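PDB 5Z87: EmGH1 from Erythrobacter marinus, which probably hydrolyses beta-glucosidic bonds as a family 3 glycoside hydrolase. Local coordinates for residues A333-E345 against L363-I376. Numbering follows the deposited sequence.
Sequences AAIMGLRAGVDIE and LLEERYVRRAAERI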
ATOM      1  N   ALA A 333      21.432 -12.363 -17.315  1.00 19.52           N
ATOM      2  CA  ALA A 333      20.970 -11.020 -16.957  1.00 24.54           C
ATOM      3  C   ALA A 333      21.345 -10.005 -18.032  1.00 24.54           C
ATOM      4  O   ALA A 333      20.512  -9.184 -18.447  1.00 18.13           O
ATOM      5  CB  ALA A 333      21.548 -10.599 -15.600  1.00 20.25           C
ATOM      6  N   ALA A 334      22.599 -10.041 -18.487  1.00 24.15           N
ATOM      7  CA  ALA A 334      23.018  -9.165 -19.578  1.00 22.58           C
ATOM      8  C   ALA A 334      22.105  -9.329 -20.784  1.00 20.54           C
ATOM      9  O   ALA A 334      21.659  -8.337 -21.373  1.00 22.07           O
ATOM     10  CB  ALA A 334      24.481  -9.455 -19.944  1.00 18.65           C
ATOM     11  N   ILE A 335      21.756 -10.578 -21.125  1.00 23.26           N
ATOM     12  CA  ILE A 335      20.931 -10.824 -22.308  1.00 17.03           C
ATOM     13  C   ILE A 335      19.525 -10.268 -22.113  1.00 25.61           C
ATOM     14  O   ILE A 335      18.962  -9.633 -23.015  1.00 21.72           O
ATOM     15  CB  ILE A 335      20.893 -12.325 -22.646  1.00 20.27           C
ATOM     16  CG1 ILE A 335      22.271 -12.804 -23.099  1.00 25.53           C
ATOM     17  CG2 ILE A 335      19.862 -12.589 -23.754  1.00 26.38           C
ATOM     18  CD1 ILE A 335      22.328 -14.304 -23.399  1.00 25.89           C
ATOM     19  N   MET A 336      18.928 -10.506 -20.939  1.00 20.78           N
ATOM     20  CA  MET A 336      17.589  -9.981 -20.667  1.00 20.93           C
ATOM     21  C   MET A 336      17.557  -8.457 -20.741  1.00 21.14           C
ATOM     22  O   MET A 336      16.679  -7.877 -21.392  1.00 21.66           O
ATOM     23  CB  MET A 336      17.106 -10.457 -19.299  1.00 20.91           C
ATOM     24  CG  MET A 336      16.676 -11.904 -19.277  1.00 29.82           C
ATOM     25  SD  MET A 336      16.017 -12.368 -17.658  1.00 28.70           S
ATOM     26  CE  MET A 336      15.715 -14.117 -17.930  1.00 25.59           C
ATOM     27  N   GLY A 337      18.507  -7.786 -20.074  1.00 18.70           N
ATOM     28  CA  GLY A 337      18.527  -6.328 -20.114  1.00 17.97           C
ATOM     29  C   GLY A 337      18.688  -5.766 -21.521  1.00 22.51           C
ATOM     30  O   GLY A 337      17.991  -4.820 -21.913  1.00 21.90           O
ATOM     31  N   LEU A 338      19.614  -6.327 -22.297  1.00 20.03           N
ATOM     32  CA  LEU A 338      19.864  -5.795 -23.635  1.00 23.93           C
ATOM     33  C   LEU A 338      18.662  -6.007 -24.553  1.00 19.04           C
ATOM     34  O   LEU A 338      18.228  -5.078 -25.250  1.00 20.08           O
ATOM     35  CB  LEU A 338      21.123  -6.437 -24.219  1.00 22.78           C
ATOM     36  CG  LEU A 338      21.686  -5.729 -25.440  1.00 26.88           C
ATOM     37  CD1 LEU A 338      22.302  -4.415 -25.017  1.00 19.09           C
ATOM     38  CD2 LEU A 338      22.712  -6.635 -26.135  1.00 26.64           C
ATOM     39  N   ARG A 339      18.091  -7.220 -24.554  1.00 23.63           N
ATOM     40  CA  ARG A 339      16.931  -7.462 -25.413  1.00 22.04           C
ATOM     41  C   ARG A 339      15.713  -6.697 -24.931  1.00 25.77           C
ATOM     42  O   ARG A 339      14.878  -6.285 -25.749  1.00 23.30           O
ATOM     43  CB  ARG A 339      16.597  -8.947 -25.489  1.00 22.52           C
ATOM     44  CG  ARG A 339      17.791  -9.857 -25.564  1.00 34.26           C
ATOM     45  CD  ARG A 339      17.920 -10.548 -26.880  1.00 37.63           C
ATOM     46  NE  ARG A 339      16.692 -11.218 -27.263  1.00 43.48           N
ATOM     47  CZ  ARG A 339      16.346 -12.425 -26.843  1.00 54.55           C
ATOM     48  NH1 ARG A 339      15.201 -12.965 -27.251  1.00 54.77           N
ATOM     49  NH2 ARG A 339      17.148 -13.088 -26.020  1.00 52.00           N
ATOM     50  N   ALA A 340      15.585  -6.502 -23.615  1.00 21.44           N
ATOM     51  CA  ALA A 340      14.470  -5.705 -23.122  1.00 23.31           C
ATOM     52  C   ALA A 340      14.572  -4.288 -23.646  1.00 21.61           C
ATOM     53  O   ALA A 340      13.563  -3.687 -24.028  1.00 24.43           O
ATOM     54  CB  ALA A 340      14.429  -5.713 -21.592  1.00 23.97           C
ATOM     55  N   GLY A 341      15.789  -3.742 -23.693  1.00 18.33           N
ATOM     56  CA  GLY A 341      15.964  -2.400 -24.198  1.00 16.08           C
ATOM     57  C   GLY A 341      16.833  -1.478 -23.362  1.00 19.82           C
ATOM     58  O   GLY A 341      16.771  -0.259 -23.540  1.00 20.16           O
ATOM     59  N   VAL A 342      17.631  -2.031 -22.450  1.00 18.92           N
ATOM     60  CA  VAL A 342      18.678  -1.263 -21.782  1.00 23.44           C
ATOM     61  C   VAL A 342      19.889  -1.182 -22.711  1.00 26.95           C
ATOM     62  O   VAL A 342      20.458  -2.210 -23.093  1.00 23.35           O
ATOM     63  CB  VAL A 342      19.072  -1.898 -20.442  1.00 19.23           C
ATOM     64  CG1 VAL A 342      20.173  -1.074 -19.795  1.00 14.30           C
ATOM     65  CG2 VAL A 342      17.855  -2.053 -19.516  1.00 17.47           C
ATOM     66  N   ASP A 343      20.307   0.041 -23.044  1.00 20.01           N
ATOM     67  CA  ASP A 343      21.362   0.267 -24.025  1.00 23.39           C
ATOM     68  C   ASP A 343      22.747   0.367 -23.402  1.00 24.80           C
ATOM     69  O   ASP A 343      23.713  -0.125 -23.988  1.00 26.46           O
ATOM     70  CB  ASP A 343      21.080   1.544 -24.828  1.00 19.02           C
ATOM     71  CG  ASP A 343      19.758   1.491 -25.549  1.00 23.36           C
ATOM     72  OD1 ASP A 343      19.487   0.449 -26.194  1.00 27.49           O
ATOM     73  OD2 ASP A 343      18.991   2.481 -25.471  1.00 19.65           O
ATOM     74  N   ILE A 344      22.878   1.000 -22.236  1.00 22.34           N
ATOM     75  CA  ILE A 344      24.179   1.192 -21.616  1.00 17.66           C
ATOM     76  C   ILE A 344      24.076   0.861 -20.133  1.00 23.05           C
ATOM     77  O   ILE A 344      23.129   1.276 -19.457  1.00 22.47           O
ATOM     78  CB  ILE A 344      24.723   2.621 -21.845  1.00 18.27           C
ATOM     79  CG1 ILE A 344      26.035   2.825 -21.091  1.00 23.95           C
ATOM     80  CG2 ILE A 344      23.709   3.662 -21.462  1.00 17.26           C
ATOM     81  CD1 ILE A 344      26.873   3.968 -21.636  1.00 20.54           C
ATOM     82  N   GLU A 345      25.043   0.098 -19.636  1.00 21.73           N
ATOM     83  CA  GLU A 345      25.027  -0.408 -18.279  1.00 18.83           C
ATOM     84  C   GLU A 345      25.871   0.491 -17.382  1.00 24.35           C
ATOM     85  O   GLU A 345      27.078   0.645 -17.592  1.00 20.79           O
ATOM     86  CB  GLU A 345      25.541  -1.843 -18.230  1.00 19.93           C
ATOM     87  CG  GLU A 345      25.742  -2.324 -16.829  1.00 19.62           C
ATOM     88  CD  GLU A 345      26.394  -3.669 -16.789  1.00 24.75           C
ATOM     89  OE1 GLU A 345      25.954  -4.519 -15.989  1.00 17.60           O
ATOM     90  OE2 GLU A 345      27.336  -3.883 -17.580  1.00 26.78           O
ATOM     91  N   LEU A 363      25.131 -17.209 -28.355  1.00 36.05           N
ATOM     92  CA  LEU A 363      24.037 -17.098 -27.401  1.00 32.53           C
ATOM     93  C   LEU A 363      23.292 -15.773 -27.494  1.00 32.20           C
ATOM     94  O   LEU A 363      22.339 -15.569 -26.735  1.00 28.01           O
ATOM     95  CB  LEU A 363      24.573 -17.298 -25.980  1.00 27.03           C
ATOM     96  CG  LEU A 363      25.446 -18.546 -25.888  1.00 33.82           C
ATOM     97  CD1 LEU A 363      26.307 -18.546 -24.633  1.00 25.75           C
ATOM     98  CD2 LEU A 363      24.565 -19.782 -25.955  1.00 26.44           C
ATOM     99  N   LEU A 364      23.696 -14.878 -28.400  1.00 29.39           N
ATOM    100  CA  LEU A 364      23.117 -13.542 -28.493  1.00 28.27           C
ATOM    101  C   LEU A 364      23.328 -13.004 -29.902  1.00 27.11           C
ATOM    102  O   LEU A 364      24.429 -13.110 -30.445  1.00 30.89           O
ATOM    103  CB  LEU A 364      23.756 -12.600 -27.460  1.00 21.62           C
ATOM    104  CG  LEU A 364      23.375 -11.112 -27.471  1.00 33.40           C
ATOM    105  CD1 LEU A 364      21.878 -10.896 -27.226  1.00 23.17           C
ATOM    106  CD2 LEU A 364      24.193 -10.353 -26.428  1.00 27.56           C
ATOM    107  N   GLU A 365      22.289 -12.413 -30.483  1.00 30.92           N
ATOM    108  CA  GLU A 365      22.383 -11.866 -31.833  1.00 29.80           C
ATOM    109  C   GLU A 365      23.108 -10.524 -31.819  1.00 32.24           C
ATOM    110  O   GLU A 365      22.798  -9.644 -31.006  1.00 30.63           O
ATOM    111  CB  GLU A 365      20.993 -11.704 -32.446  1.00 31.14           C
ATOM    112  CG  GLU A 365      20.328 -13.022 -32.820  1.00 40.94           C
ATOM    113  CD  GLU A 365      18.824 -12.983 -32.628  1.00 53.11           C
ATOM    114  OE1 GLU A 365      18.119 -12.527 -33.558  1.00 56.35           O
ATOM    115  OE2 GLU A 365      18.348 -13.404 -31.546  1.00 64.73           O
ATOM    116  N   GLU A 366      24.055 -10.362 -32.747  1.00 28.29           N
ATOM    117  CA  GLU A 366      24.876  -9.154 -32.771  1.00 31.92           C
ATOM    118  C   GLU A 366      24.028  -7.905 -32.981  1.00 29.25           C
ATOM    119  O   GLU A 366      24.398  -6.821 -32.515  1.00 25.98           O
ATOM    120  CB  GLU A 366      25.961  -9.281 -33.852  1.00 27.96           C
ATOM    121  CG  GLU A 366      26.504  -7.964 -34.403  1.00 38.28           C
ATOM    122  CD  GLU A 366      27.911  -8.102 -34.983  1.00 47.01           C
ATOM    123  OE1 GLU A 366      28.423  -9.244 -35.060  1.00 42.72           O
ATOM    124  OE2 GLU A 366      28.510  -7.060 -35.346  1.00 41.47           O
ATOM    125  N   ARG A 367      22.868  -8.044 -33.632  1.00 21.08           N
ATOM    126  CA  ARG A 367      22.039  -6.882 -33.916  1.00 25.05           C
ATOM    127  C   ARG A 367      21.575  -6.154 -32.649  1.00 29.95           C
ATOM    128  O   ARG A 367      21.256  -4.963 -32.724  1.00 30.18           O
ATOM    129  CB  ARG A 367      20.839  -7.295 -34.772  1.00 28.33           C
ATOM    130  CG  ARG A 367      19.717  -8.001 -34.019  1.00 36.63           C
ATOM    131  CD  ARG A 367      18.503  -8.199 -34.921  1.00 44.43           C
ATOM    132  NE  ARG A 367      17.236  -8.183 -34.188  1.00 50.72           N
ATOM    133  CZ  ARG A 367      16.612  -9.275 -33.759  1.00 54.96           C
ATOM    134  NH1 ARG A 367      15.464  -9.171 -33.103  1.00 57.88           N
ATOM    135  NH2 ARG A 367      17.142 -10.472 -33.982  1.00 58.55           N
ATOM    136  N   TYR A 368      21.541  -6.829 -31.490  1.00 27.24           N
ATOM    137  CA  TYR A 368      21.184  -6.145 -30.244  1.00 27.81           C
ATOM    138  C   TYR A 368      22.319  -5.241 -29.769  1.00 25.98           C
ATOM    139  O   TYR A 368      22.077  -4.138 -29.263  1.00 23.71           O
ATOM    140  CB  TYR A 368      20.810  -7.174 -29.167  1.00 22.50           C
ATOM    141  CG  TYR A 368      19.454  -7.799 -29.415  1.00 31.76           C
ATOM    142  CD1 TYR A 368      18.283  -7.094 -29.148  1.00 26.23           C
ATOM    143  CD2 TYR A 368      19.338  -9.084 -29.933  1.00 36.20           C
ATOM    144  CE1 TYR A 368      17.041  -7.646 -29.380  1.00 26.11           C
ATOM    145  CE2 TYR A 368      18.086  -9.646 -30.171  1.00 38.73           C
ATOM    146  CZ  TYR A 368      16.946  -8.916 -29.892  1.00 31.12           C
ATOM    147  OH  TYR A 368      15.704  -9.452 -30.128  1.00 32.54           O
ATOM    148  N   VAL A 369      23.566  -5.689 -29.930  1.00 26.46           N
ATOM    149  CA  VAL A 369      24.701  -4.824 -29.638  1.00 26.44           C
ATOM    150  C   VAL A 369      24.669  -3.598 -30.534  1.00 25.35           C
ATOM    151  O   VAL A 369      24.875  -2.469 -30.073  1.00 27.64           O
ATOM    152  CB  VAL A 369      26.015  -5.607 -29.780  1.00 26.57           C
ATOM    153  CG1 VAL A 369      27.196  -4.678 -29.610  1.00 22.09           C
ATOM    154  CG2 VAL A 369      26.067  -6.716 -28.742  1.00 21.91           C
ATOM    155  N   ARG A 370      24.367  -3.795 -31.820  1.00 29.08           N
ATOM    156  CA  ARG A 370      24.339  -2.691 -32.775  1.00 26.01           C
ATOM    157  C   ARG A 370      23.168  -1.745 -32.507  1.00 29.34           C
ATOM    158  O   ARG A 370      23.312  -0.519 -32.633  1.00 24.16           O
ATOM    159  CB  ARG A 370      24.284  -3.258 -34.202  1.00 30.43           C
ATOM    160  CG  ARG A 370      23.745  -2.324 -35.282  1.00 25.17           C
ATOM    161  CD  ARG A 370      24.683  -1.174 -35.525  1.00 28.36           C
ATOM    162  NE  ARG A 370      24.173  -0.184 -36.480  1.00 35.64           N
ATOM    163  CZ  ARG A 370      24.628  -0.055 -37.729  1.00 39.87           C
ATOM    164  NH1 ARG A 370      25.581  -0.872 -38.169  1.00 27.71           N
ATOM    165  NH2 ARG A 370      24.130   0.880 -38.537  1.00 32.09           N
ATOM    166  N   ARG A 371      22.000  -2.292 -32.146  1.00 25.96           N
ATOM    167  CA  ARG A 371      20.872  -1.440 -31.773  1.00 25.86           C
ATOM    168  C   ARG A 371      21.245  -0.530 -30.604  1.00 25.05           C
ATOM    169  O   ARG A 371      21.015   0.686 -30.642  1.00 25.94           O
ATOM    170  CB  ARG A 371      19.652  -2.301 -31.427  1.00 23.78           C
ATOM    171  CG  ARG A 371      18.387  -1.484 -31.134  1.00 21.05           C
ATOM    172  CD  ARG A 371      17.217  -2.384 -30.706  1.00 21.20           C
ATOM    173  NE  ARG A 371      17.432  -3.029 -29.405  1.00 20.80           N
ATOM    174  CZ  ARG A 371      16.492  -3.699 -28.738  1.00 24.79           C
ATOM    175  NH1 ARG A 371      15.263  -3.817 -29.239  1.00 18.60           N
ATOM    176  NH2 ARG A 371      16.776  -4.250 -27.568  1.00 24.60           N
ATOM    177  N   ALA A 372      21.867  -1.097 -29.574  1.00 19.87           N
ATOM    178  CA  ALA A 372      22.222  -0.302 -28.407  1.00 23.58           C
ATOM    179  C   ALA A 372      23.332   0.699 -28.733  1.00 26.29           C
ATOM    180  O   ALA A 372      23.202   1.899 -28.449  1.00 22.24           O
ATOM    181  CB  ALA A 372      22.629  -1.227 -27.258  1.00 17.50           C
ATOM    182  N   ALA A 373      24.424   0.235 -29.355  1.00 20.33           N
ATOM    183  CA  ALA A 373      25.550   1.133 -29.620  1.00 20.71           C
ATOM    184  C   ALA A 373      25.160   2.277 -30.551  1.00 24.47           C
ATOM    185  O   ALA A 373      25.704   3.381 -30.442  1.00 24.06           O
ATOM    186  CB  ALA A 373      26.734   0.358 -30.193  1.00 20.74           C
ATOM    187  N   GLU A 374      24.202   2.056 -31.450  1.00 22.71           N
ATOM    188  CA  GLU A 374      23.853   3.131 -32.362  1.00 24.62           C
ATOM    189  C   GLU A 374      23.082   4.228 -31.640  1.00 24.75           C
ATOM    190  O   GLU A 374      23.290   5.414 -31.918  1.00 25.72           O
ATOM    191  CB  GLU A 374      23.064   2.592 -33.564  1.00 22.04           C
ATOM    192  CG  GLU A 374      22.923   3.644 -34.661  1.00 29.39           C
ATOM    193  CD  GLU A 374      22.285   3.122 -35.941  1.00 36.46           C
ATOM    194  OE1 GLU A 374      22.603   1.975 -36.349  1.00 27.19           O
ATOM    195  OE2 GLU A 374      21.464   3.871 -36.529  1.00 29.32           O
ATOM    196  N   ARG A 375      22.199   3.854 -30.701  1.00 26.52           N
ATOM    197  CA  ARG A 375      21.505   4.846 -29.879  1.00 17.46           C
ATOM    198  C   ARG A 375      22.503   5.711 -29.124  1.00 19.40           C
ATOM    199  O   ARG A 375      22.406   6.946 -29.124  1.00 21.68           O
ATOM    200  CB  ARG A 375      20.556   4.153 -28.890  1.00 21.39           C
ATOM    201  CG  ARG A 375      19.327   3.556 -29.523  1.00 21.40           C
ATOM    202  CD  ARG A 375      18.886   2.295 -28.812  1.00 23.03           C
ATOM    203  NE  ARG A 375      17.584   1.857 -29.299  1.00 23.40           N
ATOM    204  CZ  ARG A 375      16.872   0.866 -28.773  1.00 23.25           C
ATOM    205  NH1 ARG A 375      17.326   0.186 -27.729  1.00 21.68           N
ATOM    206  NH2 ARG A 375      15.699   0.551 -29.302  1.00 24.09           N
ATOM    207  N   ILE A 376      23.476   5.060 -28.480  1.00 20.55           N
ATOM    208  CA  ILE A 376      24.525   5.754 -27.735  1.00 21.57           C
ATOM    209  C   ILE A 376      25.270   6.736 -28.634  1.00 24.21           C
ATOM    210  O   ILE A 376      25.463   7.907 -28.281  1.00 23.25           O
ATOM    211  CB  ILE A 376      25.491   4.730 -27.122  1.00 21.44           C
ATOM    212  CG1 ILE A 376      24.765   3.845 -26.116  1.00 24.20           C
ATOM    213  CG2 ILE A 376      26.689   5.445 -26.487  1.00 23.36           C
ATOM    214  CD1 ILE A 376      24.271   4.616 -24.913  1.00 21.33           C
TER
HETATM  215  O   HOH W   1      19.536  -3.595 -28.031  1.00 26.73           O
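Helix 333-340 and helix 366-376 cross at 58°, their axes 9.8 Å apart at closest approach, and beyond the first helix the chain draws in until the CA atoms of D343 and A372 lie 4.5 Å apart. L338 fills the crossing: with CG anti to the backbone N (chi1 -165°), its CD2 lies 3.6 Å from Y368 CB and also meets L364 CD2, while CD1 rests on A372 CB. Next to it R339, bent at chi2 and chi3, sets its CD over one face of the Y368 ring, a CH-pi contact 3.5 Å from the centroid and 17° off the normal. R371 meets the helix end, where G341 has positive phi: NH2 gives weak bonds to the carbonyls L338 O (2.9 Å, bent) and R339 O, while NE donates to a water that probably also donates to Y368 O. Y368 CD1 lies over one face of the R371 guanidinium, offset toward its rim. Were Y368 replaced by alanine, R339 CD would probably lose the ring face it rests on, its side chain becoming freer to turn, and R371 the ring edge over its guanidinium. R375 NH1 forms a salt bridge with the buried D343, reaching the syn lone pair of OD1 at 2.7 Å within its own guanidinium plane; D343 OD2 is held by R301 and by the backbone N of V310. I344 CG2 packs on I376 CD1 at 3.6 Å. With D343 and I344 bonded by their backbones to V310 in strand 309-311, the contact seats helix 366-382 against the helix-to-strand turn of the TIM-barrel-like N-terminal domain of family 3 glycoside hydrolases, away from the ligand pocket.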